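Local atomic coordinates of mosquitocidal toxin (Lysinibacillus sphaericus, PDB entry 2VSE), a protein that kills mosquito larvae, probably by ADP-ribosylating target proteins with a catalytic domain that is joined to four ricin-B-like lectin domains. Residues P3-D8 / M23-Y28; W11-S16 / F145-I150. All blocks are in the same frame, centred on the assembly; numbering follows the deposited sequence.

Interaction 1: residues P3-D8 / M23-Y28; sequences PNSPKD and MSSLLY
Y28 lays one face of its ring over S5 and P6. The CA of S5 stands 4.0 Å from the centroid of the Y28 ring, 20° off the ring normal, which makes a CH-pi contact. The CB of S5 lies 3.7 Å from CD2 of Y28. Over the same face, but nearer the CD1 side, CD of P6 comes to 3.5 Å from CD1 of Y28. The ring thus rests on the S5-P6 junction. Its CG is anti to the backbone N (chi1 -179°), which carries the ring from the first turn of helix 24-33 out to the N-terminal loop. M46 of strand 45-46 touches both Y28 and P6.

The polar link runs through water. One water lies 2.9 Å from OG of S5 and 3.2 Å from OG of S24. It also donates to the carbonyl O of P6 at 3.1 Å. Each hydroxyl has another partner: S2 for S5, and the indole NH of W11 for S24. The direct contacts are mostly apolar and centre on Y28, and a single water joins the polar groups. This combination fits a partly exposed seam where an irregular N-terminal segment lies along the start of a helix.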
# COMPACT_ATOMS: atom_id res chain seq x y z
N PRO A 3 -16.97 6.74 15.10
CA PRO A 3 -18.35 6.55 14.59
C PRO A 3 -18.52 6.96 13.12
O PRO A 3 -17.81 7.84 12.63
CB PRO A 3 -19.20 7.45 15.51
CG PRO A 3 -18.25 8.09 16.50
CD PRO A 3 -16.86 7.95 15.93
N ASN A 4 -19.46 6.30 12.43
CA ASN A 4 -19.83 6.59 11.03
C ASN A 4 -18.73 6.45 9.94
O ASN A 4 -18.98 6.70 8.75
CB ASN A 4 -20.53 7.96 10.91
CG ASN A 4 -21.26 8.36 12.19
OD1 ASN A 4 -20.75 9.16 12.97
ND2 ASN A 4 -22.44 7.80 12.41
N SER A 5 -17.52 6.04 10.34
CA SER A 5 -16.44 5.77 9.38
C SER A 5 -16.78 4.54 8.51
O SER A 5 -17.84 3.94 8.69
CB SER A 5 -15.10 5.59 10.11
OG SER A 5 -15.15 4.56 11.08
N PRO A 6 -15.90 4.17 7.54
CA PRO A 6 -16.22 2.98 6.72
C PRO A 6 -16.34 1.70 7.55
O PRO A 6 -15.66 1.55 8.57
CB PRO A 6 -15.04 2.87 5.75
CG PRO A 6 -14.40 4.24 5.76
CD PRO A 6 -14.63 4.78 7.13
N LYS A 7 -17.19 0.79 7.09
CA LYS A 7 -17.46 -0.46 7.80
C LYS A 7 -16.27 -1.41 7.82
O LYS A 7 -16.14 -2.21 8.75
CB LYS A 7 -18.71 -1.14 7.21
CG LYS A 7 -20.03 -0.43 7.55
CD LYS A 7 -21.11 -0.73 6.52
CE LYS A 7 -22.32 0.18 6.68
NZ LYS A 7 -23.14 -0.22 7.85
N ASP A 8 -15.41 -1.31 6.80
CA ASP A 8 -14.25 -2.19 6.67
C ASP A 8 -13.03 -1.57 5.97
O ASP A 8 -13.07 -0.41 5.55
CB ASP A 8 -14.65 -3.50 5.96
CG ASP A 8 -15.24 -3.26 4.58
OD1 ASP A 8 -14.55 -2.67 3.72
OD2 ASP A 8 -16.40 -3.69 4.34
N MET A 23 -5.24 1.03 9.27
CA MET A 23 -5.48 2.32 9.91
C MET A 23 -6.69 3.02 9.30
O MET A 23 -6.71 4.25 9.18
CB MET A 23 -4.25 3.20 9.78
CG MET A 23 -2.99 2.62 10.40
SD MET A 23 -1.54 3.54 9.90
CE MET A 23 -1.63 5.00 10.95
N SER A 24 -7.71 2.24 8.93
CA SER A 24 -8.94 2.77 8.35
C SER A 24 -9.57 3.89 9.22
O SER A 24 -9.76 5.00 8.74
CB SER A 24 -9.92 1.62 8.08
OG SER A 24 -11.10 2.10 7.47
N SER A 25 -9.86 3.59 10.48
CA SER A 25 -10.47 4.58 11.38
C SER A 25 -9.72 5.91 11.38
O SER A 25 -10.32 6.97 11.16
CB SER A 25 -10.56 4.04 12.81
OG SER A 25 -11.48 2.97 12.90
N LEU A 26 -8.42 5.85 11.63
CA LEU A 26 -7.61 7.05 11.73
C LEU A 26 -7.52 7.82 10.42
O LEU A 26 -7.67 9.05 10.40
CB LEU A 26 -6.21 6.72 12.25
CG LEU A 26 -5.31 7.97 12.27
CD1 LEU A 26 -5.36 8.68 13.61
CD2 LEU A 26 -3.91 7.63 11.87
N LEU A 27 -7.27 7.11 9.33
CA LEU A 27 -7.18 7.76 8.04
C LEU A 27 -8.48 8.49 7.67
O LEU A 27 -8.44 9.60 7.13
CB LEU A 27 -6.78 6.79 6.95
CG LEU A 27 -6.46 7.48 5.63
CD1 LEU A 27 -5.20 8.34 5.76
CD2 LEU A 27 -6.31 6.46 4.54
N TYR A 28 -9.62 7.88 8.00
CA TYR A 28 -10.89 8.49 7.68
C TYR A 28 -11.08 9.78 8.49
O TYR A 28 -11.60 10.77 7.98
CB TYR A 28 -12.04 7.49 7.91
CG TYR A 28 -13.37 8.09 7.56
CD1 TYR A 28 -13.85 8.05 6.26
CD2 TYR A 28 -14.13 8.74 8.53
CE1 TYR A 28 -15.08 8.61 5.94
CE2 TYR A 28 -15.36 9.31 8.21
CZ TYR A 28 -15.82 9.24 6.91
OH TYR A 28 -17.02 9.81 6.60
O HOH W 1 -13.15 2.86 9.75

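Interaction 2: residues W11-S16 / F145-I150; sequences WIQAAS and FAPGGI
The backbones of W11 and G148 pass very close, with the CA of W11 3.6 Å from the CA of G148. Just beyond, the N-H of G149 donates to the carbonyl O of W11 at 2.9 Å. The bond is nearly straight, 163° at the hydrogen, but the donor sits above the carbonyl plane. G148 has a positive phi, and with no side chain it lets W11 come this near. The backbone conformation of G149 also suits glycine. I12 to A15 form a type I beta turn. A water accepts from N of A14 and lies near the carbonyl oxygens of W11 and P147, which compete with other acceptors for its protons.

P147 packs against the turn, crossing Q13 at about a right angle. Its CG lies 3.7 Å from CB of Q13 and 3.8 Å from CB of A14. The methyl of A14 also meets CB of A146, at 3.9 Å. CG of W11 sits between its backbone N and carbonyl carbon (chi1 66°), and the side chain lies beside I150, pointing the same way. CD1 of I150 reaches the indole edge, 4.0 Å from CZ3 of W11. The CG2 of I12 covers one indole face. R176 bonds the carbonyls of Q13 and A15. G148 permits the close approach, and the direct bond and water link polar backbone groups where the N-terminal loop meets a loop of the Scabin-like, ADP-ribosyltransferase-type region.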
# COMPACT_ATOMS: atom_id res chain seq x y z
N TRP A 11 -11.81 0.21 1.22
CA TRP A 11 -11.51 1.46 0.52
C TRP A 11 -10.03 1.74 0.33
O TRP A 11 -9.66 2.52 -0.54
CB TRP A 11 -12.18 2.65 1.23
CG TRP A 11 -11.68 2.97 2.62
CD1 TRP A 11 -11.68 2.14 3.70
CD2 TRP A 11 -11.14 4.21 3.08
NE1 TRP A 11 -11.17 2.78 4.80
CE2 TRP A 11 -10.84 4.06 4.45
CE3 TRP A 11 -10.89 5.45 2.46
CZ2 TRP A 11 -10.30 5.09 5.22
CZ3 TRP A 11 -10.35 6.48 3.23
CH2 TRP A 11 -10.06 6.29 4.60
N ILE A 12 -9.20 1.11 1.15
CA ILE A 12 -7.75 1.27 1.09
C ILE A 12 -6.94 -0.05 0.98
O ILE A 12 -5.74 -0.04 1.23
CB ILE A 12 -7.20 2.06 2.29
CG1 ILE A 12 -7.85 1.60 3.60
CG2 ILE A 12 -7.34 3.57 2.06
CD1 ILE A 12 -7.05 1.97 4.82
N GLN A 13 -7.59 -1.14 0.59
CA GLN A 13 -6.91 -2.45 0.50
C GLN A 13 -5.85 -2.53 -0.58
O GLN A 13 -4.99 -3.40 -0.54
CB GLN A 13 -7.91 -3.60 0.31
CG GLN A 13 -8.29 -4.29 1.61
CD GLN A 13 -9.25 -5.47 1.44
OE1 GLN A 13 -9.94 -5.85 2.38
NE2 GLN A 13 -9.29 -6.06 0.23
N ALA A 14 -5.89 -1.60 -1.52
CA ALA A 14 -4.99 -1.57 -2.66
C ALA A 14 -3.68 -0.85 -2.35
O ALA A 14 -2.75 -0.93 -3.14
CB ALA A 14 -5.67 -0.89 -3.85
N ALA A 15 -3.64 -0.16 -1.21
CA ALA A 15 -2.53 0.74 -0.88
C ALA A 15 -1.14 0.17 -1.16
O ALA A 15 -0.81 -0.94 -0.75
CB ALA A 15 -2.63 1.21 0.57
N SER A 16 -0.36 0.96 -1.89
CA SER A 16 1.07 0.74 -2.05
C SER A 16 1.72 0.93 -0.69
O SER A 16 2.64 0.19 -0.32
CB SER A 16 1.63 1.74 -3.06
OG SER A 16 3.04 1.69 -3.13
N PHE A 145 -7.57 -2.82 -12.01
CA PHE A 145 -8.68 -3.40 -11.26
C PHE A 145 -8.25 -3.56 -9.80
O PHE A 145 -7.49 -4.48 -9.47
CB PHE A 145 -9.11 -4.74 -11.83
CG PHE A 145 -9.59 -4.69 -13.25
CD1 PHE A 145 -10.95 -4.55 -13.53
CD2 PHE A 145 -8.70 -4.79 -14.31
CE1 PHE A 145 -11.40 -4.52 -14.84
CE2 PHE A 145 -9.15 -4.75 -15.62
CZ PHE A 145 -10.51 -4.62 -15.89
N ALA A 146 -8.73 -2.68 -8.94
CA ALA A 146 -8.27 -2.63 -7.57
C ALA A 146 -9.41 -2.63 -6.58
O ALA A 146 -10.49 -2.15 -6.89
CB ALA A 146 -7.40 -1.39 -7.36
N PRO A 147 -9.17 -3.15 -5.37
CA PRO A 147 -10.16 -3.04 -4.30
C PRO A 147 -10.29 -1.58 -3.86
O PRO A 147 -9.31 -0.82 -3.96
CB PRO A 147 -9.53 -3.84 -3.16
CG PRO A 147 -8.07 -3.80 -3.43
CD PRO A 147 -7.96 -3.86 -4.92
N GLY A 148 -11.48 -1.20 -3.41
CA GLY A 148 -11.72 0.11 -2.82
C GLY A 148 -11.53 1.31 -3.73
O GLY A 148 -11.80 1.24 -4.94
N GLY A 149 -11.04 2.39 -3.13
CA GLY A 149 -10.95 3.69 -3.80
C GLY A 149 -12.12 4.59 -3.42
O GLY A 149 -13.20 4.09 -3.09
N ILE A 150 -11.90 5.90 -3.45
CA ILE A 150 -12.92 6.90 -3.14
C ILE A 150 -13.55 7.45 -4.41
O ILE A 150 -12.85 7.87 -5.33
CB ILE A 150 -12.31 8.05 -2.30
CG1 ILE A 150 -11.72 7.50 -0.99
CG2 ILE A 150 -13.35 9.15 -2.03
CD1 ILE A 150 -10.89 8.50 -0.18
O HOH W 2 -7.75 0.59 -1.93

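In the fold
The chain starts in the loop of residues 3-8 and continues through 11-16 before it enters helix 24-33. Interaction 1 closes a short loop by bringing the start of that helix back onto residues 3-8. Interaction 2 closes a much longer one, from 11-16 to the loop between strands 138-144 and 150-151. The two cross along the chain, because 11-16 lies between the segments of interaction 1 while its partner 145-150 lies beyond both. Their centres are about 14 Å apart. They meet at W11, which packs on P6 and L27 of interaction 1. Together they tie the N-terminal segment to the first helix and to the mixed sheet.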